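PDB 3WZ2: uncharacterized protein from Pyrococcus furiosus DSM 3638, which is an archaeal homolog of proteasome-assembly chaperones of the PAC2 family and probably acts in proteasome assembly or activation. Local coordinates for residues B[30-35]-B[188-193]; B[86-91]-B[231-236]; B[96-101]-B[160-165]; B[115-120]-B[176-181]. All coordinates share one frame; numbering follows the deposited sequence.

Contact 1: B[30-35]-B[188-193]; sequences GLVGHI and PRAAAN
V32 and I35, one turn apart at the start of helix 32-43, meet P188, A190 and A191 in the first turns of helix 188-202. L31 caps helix 32-43, and V32 begins it. V32 splits its two methyls between neighbouring alanines. Its CG1, anti to the backbone N (chi1 176°), lies over the backbone of A191, 3.8 Å from A191 N. Its CG2 meets A190 CB at 3.9 Å. The carbonyl of V32 also touches A191, with V32 O 3.5 Å from A191 CB. I35 closes the contact one turn on. Its CG2 branch presses on A191 CB at 3.5 Å, tighter than usual for two carbons. The CG1 branch sets CD1 beside P188, 3.8 Å from P188 N and 4.2 Å from P188 CD. An alanine in place of I35 would probably take away the CD1 contact with P188 and the CG2 contact with A191, leaving a gap there, though CB would still touch A191 CB. I35 also packs on L211 and L222. D187 OD1 accepts a hydrogen bond from A190 N at the start of helix 188-202. The small alanines let the two helix starts come close, with V32 CA 4.7 Å from A191 CA. The contact is apolar and buried, with no polar bond between the segments. It joins the starts of helices 32-43 and 188-202 on the same face of the central sheet through the fit of small and branched side chains.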
loop_
_atom_site.group_PDB
_atom_site.type_symbol
_atom_site.label_atom_id
_atom_site.label_comp_id
_atom_site.label_asym_id
_atom_site.label_seq_id
_atom_site.Cartn_x
_atom_site.Cartn_y
_atom_site.Cartn_z
ATOM N N GLY B 30 -8.858 -11.885 -25.934
ATOM C CA GLY B 30 -9.185 -13.146 -26.581
ATOM C C GLY B 30 -8.342 -14.320 -26.190
ATOM O O GLY B 30 -8.502 -15.405 -26.749
ATOM N N LEU B 31 -7.384 -14.105 -25.294
ATOM C CA LEU B 31 -6.265 -15.031 -25.096
ATOM C C LEU B 31 -5.633 -15.499 -26.413
ATOM O O LEU B 31 -5.106 -16.594 -26.520
ATOM C CB LEU B 31 -6.711 -16.204 -24.269
ATOM C CG LEU B 31 -7.121 -15.889 -22.840
ATOM C CD1 LEU B 31 -7.733 -17.119 -22.196
ATOM C CD2 LEU B 31 -5.940 -15.425 -21.994
ATOM N N VAL B 32 -5.603 -14.618 -27.390
ATOM C CA VAL B 32 -5.112 -14.953 -28.712
ATOM C C VAL B 32 -3.659 -15.313 -28.638
ATOM O O VAL B 32 -3.229 -16.357 -29.138
ATOM C CB VAL B 32 -5.362 -13.811 -29.707
ATOM C CG1 VAL B 32 -4.770 -14.080 -31.064
ATOM C CG2 VAL B 32 -6.859 -13.562 -29.854
ATOM N N GLY B 33 -2.869 -14.435 -28.057
ATOM C CA GLY B 33 -1.424 -14.681 -27.990
ATOM C C GLY B 33 -1.094 -15.868 -27.128
ATOM O O GLY B 33 -0.174 -16.638 -27.449
ATOM N N HIS B 34 -1.831 -16.007 -26.030
ATOM C CA HIS B 34 -1.655 -17.144 -25.104
ATOM C C HIS B 34 -1.904 -18.496 -25.752
ATOM O O HIS B 34 -1.089 -19.417 -25.678
ATOM C CB HIS B 34 -2.602 -16.958 -23.934
ATOM C CG HIS B 34 -2.514 -18.034 -22.916
ATOM N ND1 HIS B 34 -1.527 -18.061 -21.950
ATOM C CD2 HIS B 34 -3.301 -19.117 -22.686
ATOM C CE1 HIS B 34 -1.677 -19.140 -21.203
ATOM N NE2 HIS B 34 -2.759 -19.783 -21.609
ATOM N N ILE B 35 -3.013 -18.607 -26.481
ATOM C CA ILE B 35 -3.276 -19.844 -27.223
ATOM C C ILE B 35 -2.207 -20.078 -28.292
ATOM O O ILE B 35 -1.670 -21.176 -28.449
ATOM C CB ILE B 35 -4.694 -19.766 -27.846
ATOM C CG1 ILE B 35 -5.733 -19.761 -26.725
ATOM C CG2 ILE B 35 -4.934 -20.940 -28.754
ATOM C CD1 ILE B 35 -7.093 -19.224 -27.116
ATOM N N PRO B 188 -9.530 -19.346 -30.080
ATOM C CA PRO B 188 -8.481 -20.149 -30.710
ATOM C C PRO B 188 -8.405 -19.996 -32.228
ATOM O O PRO B 188 -7.351 -20.293 -32.822
ATOM C CB PRO B 188 -8.839 -21.597 -30.331
ATOM C CG PRO B 188 -10.204 -21.545 -29.771
ATOM C CD PRO B 188 -10.502 -20.148 -29.342
ATOM N N ARG B 189 -9.479 -19.544 -32.852
ATOM C CA ARG B 189 -9.462 -19.354 -34.304
ATOM C C ARG B 189 -8.674 -18.147 -34.714
ATOM O O ARG B 189 -7.922 -18.224 -35.658
ATOM C CB ARG B 189 -10.871 -19.247 -34.859
ATOM C CG ARG B 189 -11.554 -20.596 -34.761
ATOM C CD ARG B 189 -12.992 -20.567 -35.200
ATOM N NE ARG B 189 -13.663 -21.542 -34.353
ATOM C CZ ARG B 189 -13.742 -22.846 -34.593
ATOM N NH1 ARG B 189 -13.242 -23.384 -35.704
ATOM N NH2 ARG B 189 -14.374 -23.603 -33.711
ATOM N N ALA B 190 -8.796 -17.067 -33.958
ATOM C CA ALA B 190 -7.899 -15.947 -34.093
ATOM C C ALA B 190 -6.463 -16.324 -33.794
ATOM O O ALA B 190 -5.566 -15.949 -34.542
ATOM C CB ALA B 190 -8.336 -14.788 -33.193
ATOM N N ALA B 191 -6.247 -17.156 -32.781
ATOM C CA ALA B 191 -4.907 -17.655 -32.509
ATOM C C ALA B 191 -4.331 -18.377 -33.715
ATOM O O ALA B 191 -3.174 -18.204 -34.089
ATOM C CB ALA B 191 -4.884 -18.539 -31.291
ATOM N N ALA B 192 -5.139 -19.209 -34.326
ATOM C CA ALA B 192 -4.719 -19.960 -35.502
ATOM C C ALA B 192 -4.365 -19.028 -36.629
ATOM O O ALA B 192 -3.379 -19.264 -37.310
ATOM C CB ALA B 192 -5.819 -20.925 -35.941
ATOM N N ASN B 193 -5.170 -17.983 -36.850
ATOM C CA ASN B 193 -4.828 -16.989 -37.859
ATOM C C ASN B 193 -3.436 -16.369 -37.604
ATOM O O ASN B 193 -2.654 -16.153 -38.530
ATOM C CB ASN B 193 -5.863 -15.851 -37.889
ATOM C CG ASN B 193 -7.269 -16.321 -38.280
ATOM O OD1 ASN B 193 -7.414 -17.345 -38.908
ATOM N ND2 ASN B 193 -8.290 -15.507 -37.974
#

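Contact 2: B[86-91]-B[231-236]; sequences DIFLPP and EARRKM
M236 lies against P90 and P91, and the F88 ring meets A232 and R233 one turn earlier in the chain. The packed part is apolar and has two places. At one, F88 CG is anti to the backbone N (chi1 -178°), and the ring reaches out toward the helix. F88 CD2 comes within 4.2 Å of A232 CB. At the other, M236 CG sits 4.0 Å from P91 CD. The M236 side chain runs extended beyond CG (chi2 156°), and M236 SD is 4.0 Å from P90 CA. The solvent side is at M236, itself an exposed residue, and at the R233 guanidinium. R233 NH2 only approaches the F88 ring obliquely, 4.0 Å from F88 CE1. Ring and guanidinium planes stand 74° apart, so the two groups are not stacked. The charge of R233 is met elsewhere, by a salt bridge from NH1 to E230. L89 points away from the helix and packs on V94 and I97 of helix 91-107. The loop 86-91 joins strand 80-85 to helix 91-107, and P90 is the N-cap of that helix. Segment 231-236 lies on helix 223-235 and closes the modelled chain, within a predicted coiled coil. The contact thus rests the C-terminal helix on the loop between that strand and helix, while P91 also packs on P59 of a neighbouring subunit.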
loop_
_atom_site.group_PDB
_atom_site.type_symbol
_atom_site.label_atom_id
_atom_site.label_comp_id
_atom_site.label_asym_id
_atom_site.label_seq_id
_atom_site.Cartn_x
_atom_site.Cartn_y
_atom_site.Cartn_z
ATOM N N ASP B 86 0.861 -18.020 -17.278
ATOM C CA ASP B 86 -0.431 -18.543 -16.905
ATOM C C ASP B 86 -1.210 -17.692 -15.905
ATOM O O ASP B 86 -2.318 -18.051 -15.549
ATOM C CB ASP B 86 -0.273 -19.982 -16.414
ATOM C CG ASP B 86 -0.011 -20.966 -17.579
ATOM O OD1 ASP B 86 -0.607 -20.782 -18.653
ATOM O OD2 ASP B 86 0.823 -21.889 -17.441
ATOM N N ILE B 87 -0.677 -16.536 -15.521
ATOM C CA ILE B 87 -1.374 -15.618 -14.624
ATOM C C ILE B 87 -1.335 -14.225 -15.258
ATOM O O ILE B 87 -0.446 -13.926 -16.056
ATOM C CB ILE B 87 -0.739 -15.637 -13.217
ATOM C CG1 ILE B 87 0.752 -15.433 -13.319
ATOM C CG2 ILE B 87 -0.951 -17.006 -12.589
ATOM C CD1 ILE B 87 1.418 -15.209 -11.982
ATOM N N PHE B 88 -2.317 -13.395 -14.955
ATOM C CA PHE B 88 -2.392 -12.053 -15.570
ATOM C C PHE B 88 -1.932 -11.144 -14.456
ATOM O O PHE B 88 -2.521 -11.111 -13.408
ATOM C CB PHE B 88 -3.803 -11.682 -16.146
ATOM C CG PHE B 88 -3.878 -10.289 -16.830
ATOM C CD1 PHE B 88 -3.727 -10.142 -18.220
ATOM C CD2 PHE B 88 -4.160 -9.127 -16.077
ATOM C CE1 PHE B 88 -3.821 -8.883 -18.826
ATOM C CE2 PHE B 88 -4.243 -7.874 -16.681
ATOM C CZ PHE B 88 -4.065 -7.748 -18.053
ATOM N N LEU B 89 -0.837 -10.453 -14.703
ATOM C CA LEU B 89 -0.060 -9.823 -13.680
ATOM C C LEU B 89 -0.372 -8.341 -13.626
ATOM O O LEU B 89 -0.859 -7.775 -14.579
ATOM C CB LEU B 89 1.420 -10.038 -13.974
ATOM C CG LEU B 89 1.906 -11.471 -13.715
ATOM C CD1 LEU B 89 3.373 -11.586 -13.990
ATOM C CD2 LEU B 89 1.631 -11.902 -12.269
ATOM N N PRO B 90 -0.082 -7.707 -12.500
ATOM C CA PRO B 90 -0.345 -6.275 -12.411
ATOM C C PRO B 90 0.653 -5.431 -13.204
ATOM O O PRO B 90 1.757 -5.909 -13.503
ATOM C CB PRO B 90 -0.225 -5.979 -10.903
ATOM C CG PRO B 90 0.559 -7.118 -10.343
ATOM C CD PRO B 90 0.240 -8.312 -11.201
ATOM N N PRO B 91 0.254 -4.198 -13.559
ATOM C CA PRO B 91 0.918 -3.383 -14.551
ATOM C C PRO B 91 2.381 -3.084 -14.234
ATOM O O PRO B 91 3.235 -3.193 -15.116
ATOM C CB PRO B 91 0.114 -2.066 -14.546
ATOM C CG PRO B 91 -0.901 -2.198 -13.454
ATOM C CD PRO B 91 -1.072 -3.652 -13.202
ATOM N N GLU B 231 -11.754 -9.791 -15.003
ATOM C CA GLU B 231 -11.921 -9.257 -13.651
ATOM C C GLU B 231 -10.685 -8.473 -13.201
ATOM O O GLU B 231 -10.795 -7.303 -12.804
ATOM C CB GLU B 231 -12.322 -10.347 -12.645
ATOM C CG GLU B 231 -13.828 -10.442 -12.537
ATOM C CD GLU B 231 -14.314 -11.196 -11.320
ATOM O OE1 GLU B 231 -14.475 -10.561 -10.255
ATOM O OE2 GLU B 231 -14.534 -12.421 -11.433
ATOM N N ALA B 232 -9.516 -9.090 -13.337
ATOM C CA ALA B 232 -8.264 -8.433 -13.000
ATOM C C ALA B 232 -8.017 -7.147 -13.817
ATOM O O ALA B 232 -7.476 -6.191 -13.290
ATOM C CB ALA B 232 -7.097 -9.397 -13.153
ATOM N N ARG B 233 -8.421 -7.118 -15.081
ATOM C CA ARG B 233 -8.237 -5.935 -15.920
ATOM C C ARG B 233 -9.024 -4.718 -15.420
ATOM O O ARG B 233 -8.505 -3.598 -15.460
ATOM C CB ARG B 233 -8.625 -6.231 -17.365
ATOM C CG ARG B 233 -8.770 -5.031 -18.293
ATOM C CD ARG B 233 -8.927 -5.511 -19.717
ATOM N NE ARG B 233 -7.791 -6.338 -20.141
ATOM C CZ ARG B 233 -7.821 -7.245 -21.123
ATOM N NH1 ARG B 233 -8.933 -7.460 -21.828
ATOM N NH2 ARG B 233 -6.727 -7.941 -21.409
ATOM N N ARG B 234 -10.260 -4.970 -14.971
ATOM C CA ARG B 234 -11.193 -3.967 -14.415
ATOM C C ARG B 234 -10.708 -3.301 -13.129
ATOM O O ARG B 234 -11.028 -2.143 -12.879
ATOM C CB ARG B 234 -12.540 -4.620 -14.087
ATOM C CG ARG B 234 -13.384 -4.949 -15.307
ATOM C CD ARG B 234 -14.667 -5.707 -14.965
ATOM N NE ARG B 234 -15.134 -6.470 -16.133
ATOM C CZ ARG B 234 -15.424 -7.780 -16.160
ATOM N NH1 ARG B 234 -15.323 -8.561 -15.079
ATOM N NH2 ARG B 234 -15.822 -8.325 -17.309
ATOM N N LYS B 235 -9.992 -4.045 -12.291
ATOM C CA LYS B 235 -9.320 -3.452 -11.132
ATOM C C LYS B 235 -8.177 -2.491 -11.531
ATOM O O LYS B 235 -7.963 -1.482 -10.857
ATOM C CB LYS B 235 -8.777 -4.543 -10.205
ATOM C CG LYS B 235 -9.822 -5.495 -9.639
ATOM C CD LYS B 235 -9.131 -6.675 -8.968
ATOM C CE LYS B 235 -10.056 -7.432 -8.033
ATOM N NZ LYS B 235 -9.408 -8.682 -7.543
ATOM N N MET B 236 -7.463 -2.796 -12.620
ATOM C CA MET B 236 -6.074 -2.342 -12.831
ATOM C C MET B 236 -5.981 -1.245 -13.900
ATOM O O MET B 236 -6.949 -0.950 -14.605
ATOM C CB MET B 236 -5.179 -3.532 -13.223
ATOM C CG MET B 236 -4.769 -4.408 -12.033
ATOM S SD MET B 236 -4.325 -6.138 -12.401
ATOM C CE MET B 236 -4.585 -6.910 -10.799
#

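Contact 3: B[96-101]-B[160-165]; sequences EIAKEI and SGKLLW
A98 and K162 meet where helices 91-107 and 158-169 run side by side; the axes of the two short segments approach to 9.8 Å and are inclined by 35°. K162 CG is anti to the backbone N (chi1 -167°) and packs on A98 CB at 3.9 Å. Beyond CG the K162 chain bends twice, at chi2 and chi4. Its NZ ends 3.9 Å from K99 CE. K99 has its CG beside the backbone N, and a bend at chi2 turns CD aside before the chain straightens. The end of K99 comes nearer to the other helix than its base does, and it passes K162 at a slant. The two amines, K99 NZ and K162 NZ, are 4.5 Å apart. L163 also nears A98 and reaches on to I101. Its chi1 of -129° is far from the usual staggered values, and its CD1 meets I101 CG2 at 4.0 Å. The I101 and L163 side chains cross at about a right angle. L163 also packs on V113 and S115 of the central sheet, and I101 on F22. K99 NZ forms a salt bridge with E166 and a long, weak ion pair with D53 of a neighbouring subunit; K162 NZ has a weak hydrogen bond with N95. That subunit packs on the helix pair, its L55 on E96 and K99 and its Y51 on W165. The contact therefore pairs an apolar side, facing the sheet, with a lysine side whose like charges are probably eased by E166.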
loop_
_atom_site.group_PDB
_atom_site.type_symbol
_atom_site.label_atom_id
_atom_site.label_comp_id
_atom_site.label_asym_id
_atom_site.label_seq_id
_atom_site.Cartn_x
_atom_site.Cartn_y
_atom_site.Cartn_z
ATOM N N GLU B 96 8.245 -4.272 -15.067
ATOM C CA GLU B 96 9.509 -4.786 -14.596
ATOM C C GLU B 96 9.965 -5.984 -15.422
ATOM O O GLU B 96 11.154 -6.126 -15.689
ATOM C CB GLU B 96 9.438 -5.167 -13.116
ATOM C CG GLU B 96 9.331 -4.004 -12.142
ATOM C CD GLU B 96 10.694 -3.467 -11.709
ATOM O OE1 GLU B 96 11.715 -3.709 -12.421
ATOM O OE2 GLU B 96 10.747 -2.796 -10.641
ATOM N N ILE B 97 9.042 -6.883 -15.758
ATOM C CA ILE B 97 9.403 -8.061 -16.511
ATOM C C ILE B 97 9.837 -7.671 -17.908
ATOM O O ILE B 97 10.841 -8.159 -18.388
ATOM C CB ILE B 97 8.259 -9.090 -16.560
ATOM C CG1 ILE B 97 8.002 -9.680 -15.166
ATOM C CG2 ILE B 97 8.578 -10.222 -17.527
ATOM C CD1 ILE B 97 6.631 -10.308 -15.026
ATOM N N ALA B 98 9.093 -6.785 -18.548
ATOM C CA ALA B 98 9.460 -6.272 -19.872
ATOM C C ALA B 98 10.863 -5.674 -19.886
ATOM O O ALA B 98 11.663 -5.955 -20.795
ATOM C CB ALA B 98 8.472 -5.231 -20.349
ATOM N N LYS B 99 11.182 -4.899 -18.865
ATOM C CA LYS B 99 12.526 -4.339 -18.737
ATOM C C LYS B 99 13.599 -5.443 -18.697
ATOM O O LYS B 99 14.621 -5.333 -19.375
ATOM C CB LYS B 99 12.622 -3.388 -17.518
ATOM C CG LYS B 99 11.751 -2.116 -17.629
ATOM C CD LYS B 99 12.449 -1.028 -18.432
ATOM C CE LYS B 99 11.422 -0.091 -18.944
ATOM N NZ LYS B 99 11.958 1.193 -19.473
ATOM N N GLU B 100 13.407 -6.478 -17.886
ATOM C CA GLU B 100 14.415 -7.560 -17.830
ATOM C C GLU B 100 14.482 -8.345 -19.129
ATOM O O GLU B 100 15.549 -8.739 -19.560
ATOM C CB GLU B 100 14.129 -8.536 -16.697
ATOM C CG GLU B 100 14.263 -7.956 -15.310
ATOM C CD GLU B 100 15.662 -7.407 -15.004
ATOM O OE1 GLU B 100 16.676 -8.085 -15.309
ATOM O OE2 GLU B 100 15.727 -6.271 -14.467
ATOM N N ILE B 101 13.334 -8.555 -19.769
ATOM C CA ILE B 101 13.333 -9.227 -21.049
ATOM C C ILE B 101 14.149 -8.420 -22.083
ATOM O O ILE B 101 14.979 -8.959 -22.786
ATOM C CB ILE B 101 11.911 -9.447 -21.554
ATOM C CG1 ILE B 101 11.242 -10.539 -20.731
ATOM C CG2 ILE B 101 11.912 -9.784 -23.028
ATOM C CD1 ILE B 101 9.749 -10.715 -21.005
ATOM N N SER B 160 2.553 -6.823 -24.667
ATOM C CA SER B 160 2.833 -6.744 -26.099
ATOM C C SER B 160 3.115 -5.312 -26.514
ATOM O O SER B 160 4.082 -5.034 -27.211
ATOM C CB SER B 160 1.673 -7.326 -26.908
ATOM O OG SER B 160 1.670 -8.735 -26.703
ATOM N N GLY B 161 2.290 -4.383 -26.035
ATOM C CA GLY B 161 2.543 -2.942 -26.273
ATOM C C GLY B 161 3.869 -2.456 -25.715
ATOM O O GLY B 161 4.575 -1.680 -26.335
ATOM N N LYS B 162 4.201 -2.899 -24.510
ATOM C CA LYS B 162 5.397 -2.420 -23.839
ATOM C C LYS B 162 6.636 -2.923 -24.530
ATOM O O LYS B 162 7.551 -2.177 -24.765
ATOM C CB LYS B 162 5.432 -2.837 -22.355
ATOM C CG LYS B 162 6.510 -2.101 -21.544
ATOM C CD LYS B 162 6.127 -0.631 -21.383
ATOM C CE LYS B 162 7.247 0.273 -20.933
ATOM N NZ LYS B 162 7.601 0.032 -19.524
ATOM N N LEU B 163 6.636 -4.199 -24.867
ATOM C CA LEU B 163 7.777 -4.794 -25.555
ATOM C C LEU B 163 8.003 -4.183 -26.901
ATOM O O LEU B 163 9.130 -3.906 -27.289
ATOM C CB LEU B 163 7.554 -6.276 -25.787
ATOM C CG LEU B 163 8.523 -7.353 -25.433
ATOM C CD1 LEU B 163 9.398 -6.888 -24.308
ATOM C CD2 LEU B 163 7.832 -8.696 -25.183
ATOM N N LEU B 164 6.934 -4.008 -27.656
ATOM C CA LEU B 164 7.065 -3.361 -28.961
ATOM C C LEU B 164 7.907 -2.093 -28.810
ATOM O O LEU B 164 8.881 -1.888 -29.532
ATOM C CB LEU B 164 5.691 -3.016 -29.517
ATOM C CG LEU B 164 5.617 -2.194 -30.791
ATOM C CD1 LEU B 164 6.259 -2.956 -31.928
ATOM C CD2 LEU B 164 4.178 -1.839 -31.101
ATOM N N TRP B 165 7.529 -1.256 -27.847
ATOM C CA TRP B 165 8.140 0.065 -27.681
ATOM C C TRP B 165 9.574 -0.113 -27.117
ATOM O O TRP B 165 10.540 0.424 -27.683
ATOM C CB TRP B 165 7.280 0.963 -26.783
ATOM C CG TRP B 165 7.984 2.283 -26.396
ATOM C CD1 TRP B 165 8.516 2.600 -25.185
ATOM C CD2 TRP B 165 8.219 3.395 -27.241
ATOM N NE1 TRP B 165 9.072 3.840 -25.227
ATOM C CE2 TRP B 165 8.918 4.353 -26.486
ATOM C CE3 TRP B 165 7.907 3.678 -28.559
ATOM C CZ2 TRP B 165 9.289 5.594 -27.005
ATOM C CZ3 TRP B 165 8.281 4.918 -29.094
ATOM C CH2 TRP B 165 8.982 5.855 -28.325
#

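Contact 4: B[115-120]-B[176-181]; sequences SLAGMG and VLLGET
S115 to G120 pair residue by residue with V176 to T181 as parallel strands linked by five backbone hydrogen bonds, of which L177 N to S115 O is 2.9 Å long and close to straight at 163°, while in M119 N to G179 O the donor stands 46° out of the carbonyl plane. On one face lie S115, A117, M119, V176, L178 and E180. A117 CB touches V176 CG1 at 3.9 Å and L178 CD2 at 4.3 Å. M119 CG is anti to the backbone N (chi1 179°), and its extended chain brings SD to 4.2 Å from E180 CG. On the other face L116 and L177 lie side by side, pointing the same way, with L116 CD2 4.1 Å from L177 CD1. T181 CG2 rests 3.7 Å from M119 O. Strands 112-120 and 174-181 are neighbouring parallel strands inside the mixed sheet. Helix 158-169 packs on the S115 face, and helices 32-43 and 188-202 on the L116 face. The buried polar ends have partners: E180 binds K125 and W131, T181 OG1 binds D187, and S115 OG binds E24. Backbone bonds thus set the register of this pair. Apolar side chains seal its S115–V176 and L116–L177 end between helical layers. The M119–G120 end is more open, yet the buried acid of E180 beside it is held by several donors.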
loop_
_atom_site.group_PDB
_atom_site.type_symbol
_atom_site.label_atom_id
_atom_site.label_comp_id
_atom_site.label_asym_id
_atom_site.label_seq_id
_atom_site.Cartn_x
_atom_site.Cartn_y
_atom_site.Cartn_z
ATOM N N SER B 115 5.664 -10.039 -30.689
ATOM C CA SER B 115 4.545 -10.273 -29.791
ATOM C C SER B 115 3.313 -10.739 -30.556
ATOM O O SER B 115 3.037 -10.288 -31.650
ATOM C CB SER B 115 4.234 -8.971 -29.008
ATOM O OG SER B 115 5.313 -8.638 -28.153
ATOM N N LEU B 116 2.611 -11.687 -29.969
ATOM C CA LEU B 116 1.381 -12.208 -30.496
ATOM C C LEU B 116 0.245 -11.710 -29.632
ATOM O O LEU B 116 0.245 -11.919 -28.420
ATOM C CB LEU B 116 1.406 -13.731 -30.439
ATOM C CG LEU B 116 2.636 -14.365 -31.047
ATOM C CD1 LEU B 116 2.465 -15.862 -30.971
ATOM C CD2 LEU B 116 2.838 -13.902 -32.483
ATOM N N ALA B 117 -0.681 -10.995 -30.232
ATOM C CA ALA B 117 -1.735 -10.325 -29.468
ATOM C C ALA B 117 -3.070 -10.478 -30.169
ATOM O O ALA B 117 -3.132 -10.906 -31.335
ATOM C CB ALA B 117 -1.404 -8.854 -29.305
ATOM N N GLY B 118 -4.120 -10.028 -29.481
ATOM C CA GLY B 118 -5.457 -9.942 -30.035
ATOM C C GLY B 118 -5.910 -8.508 -30.213
ATOM O O GLY B 118 -5.345 -7.621 -29.641
ATOM N N MET B 119 -6.875 -8.275 -31.089
ATOM C CA MET B 119 -7.446 -6.940 -31.274
ATOM C C MET B 119 -8.947 -7.096 -31.252
ATOM O O MET B 119 -9.525 -7.765 -32.128
ATOM C CB MET B 119 -7.029 -6.363 -32.613
ATOM C CG MET B 119 -7.564 -4.985 -32.952
ATOM S SD MET B 119 -7.328 -4.648 -34.729
ATOM C CE MET B 119 -8.163 -3.068 -34.909
ATOM N N GLY B 120 -9.548 -6.537 -30.206
ATOM C CA GLY B 120 -10.948 -6.696 -29.950
ATOM C C GLY B 120 -11.701 -5.836 -30.934
ATOM O O GLY B 120 -11.482 -4.643 -31.009
ATOM N N VAL B 176 4.511 -6.625 -33.530
ATOM C CA VAL B 176 3.333 -7.272 -32.979
ATOM C C VAL B 176 2.428 -7.772 -34.130
ATOM O O VAL B 176 2.168 -7.051 -35.071
ATOM C CB VAL B 176 2.546 -6.314 -32.078
ATOM C CG1 VAL B 176 1.414 -7.035 -31.356
ATOM C CG2 VAL B 176 3.462 -5.633 -31.050
ATOM N N LEU B 177 1.968 -9.008 -34.018
ATOM C CA LEU B 177 0.911 -9.534 -34.876
ATOM C C LEU B 177 -0.383 -9.540 -34.077
ATOM O O LEU B 177 -0.396 -10.054 -32.947
ATOM C CB LEU B 177 1.256 -10.945 -35.303
ATOM C CG LEU B 177 2.576 -11.113 -36.048
ATOM C CD1 LEU B 177 2.833 -12.579 -36.322
ATOM C CD2 LEU B 177 2.522 -10.349 -37.346
ATOM N N LEU B 178 -1.433 -8.921 -34.637
ATOM C CA LEU B 178 -2.695 -8.796 -33.955
ATOM C C LEU B 178 -3.816 -9.519 -34.677
ATOM O O LEU B 178 -4.223 -9.121 -35.772
ATOM C CB LEU B 178 -3.071 -7.337 -33.818
ATOM C CG LEU B 178 -2.081 -6.516 -33.013
ATOM C CD1 LEU B 178 -1.329 -5.583 -33.924
ATOM C CD2 LEU B 178 -2.789 -5.724 -31.978
ATOM N N GLY B 179 -4.325 -10.562 -34.044
ATOM C CA GLY B 179 -5.492 -11.269 -34.559
ATOM C C GLY B 179 -6.736 -10.563 -34.130
ATOM O O GLY B 179 -7.023 -10.479 -32.929
ATOM N N GLU B 180 -7.470 -10.048 -35.092
ATOM C CA GLU B 180 -8.844 -9.608 -34.847
ATOM C C GLU B 180 -9.658 -10.691 -34.188
ATOM O O GLU B 180 -9.535 -11.895 -34.494
ATOM C CB GLU B 180 -9.559 -9.194 -36.134
ATOM C CG GLU B 180 -9.001 -7.951 -36.786
ATOM C CD GLU B 180 -9.781 -7.546 -38.039
ATOM O OE1 GLU B 180 -10.502 -8.420 -38.583
ATOM O OE2 GLU B 180 -9.697 -6.373 -38.471
ATOM N N THR B 181 -10.456 -10.274 -33.223
ATOM C CA THR B 181 -11.266 -11.207 -32.428
ATOM C C THR B 181 -12.452 -10.430 -31.852
ATOM O O THR B 181 -12.484 -9.180 -31.886
ATOM C CB THR B 181 -10.411 -11.895 -31.335
ATOM O OG1 THR B 181 -11.180 -12.918 -30.671
ATOM C CG2 THR B 181 -9.903 -10.904 -30.298
#

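The contacts are arranged about one mixed sheet in the PAC2 fold. Contact 4 is within the sheet. Contact 1 lies on one face, 8 Å from contact 4 centre to centre, where V32 and A190 touch the strands. Contact 3 lies on the other face, about 16 Å from contact 4 by centres, with S160, L163 and L164 touching S115 and V176. Contacts 1 and 3 are 20 Å apart by centres, on opposite sides of the chain's centre. Contact 2 is nearer the surface, joined to contact 1 through H34 and D86 and to contact 3 through L89 and I97. The chain supplies all four first segments before any second one, so early and late parts interlock into one compact, helix-covered sheet.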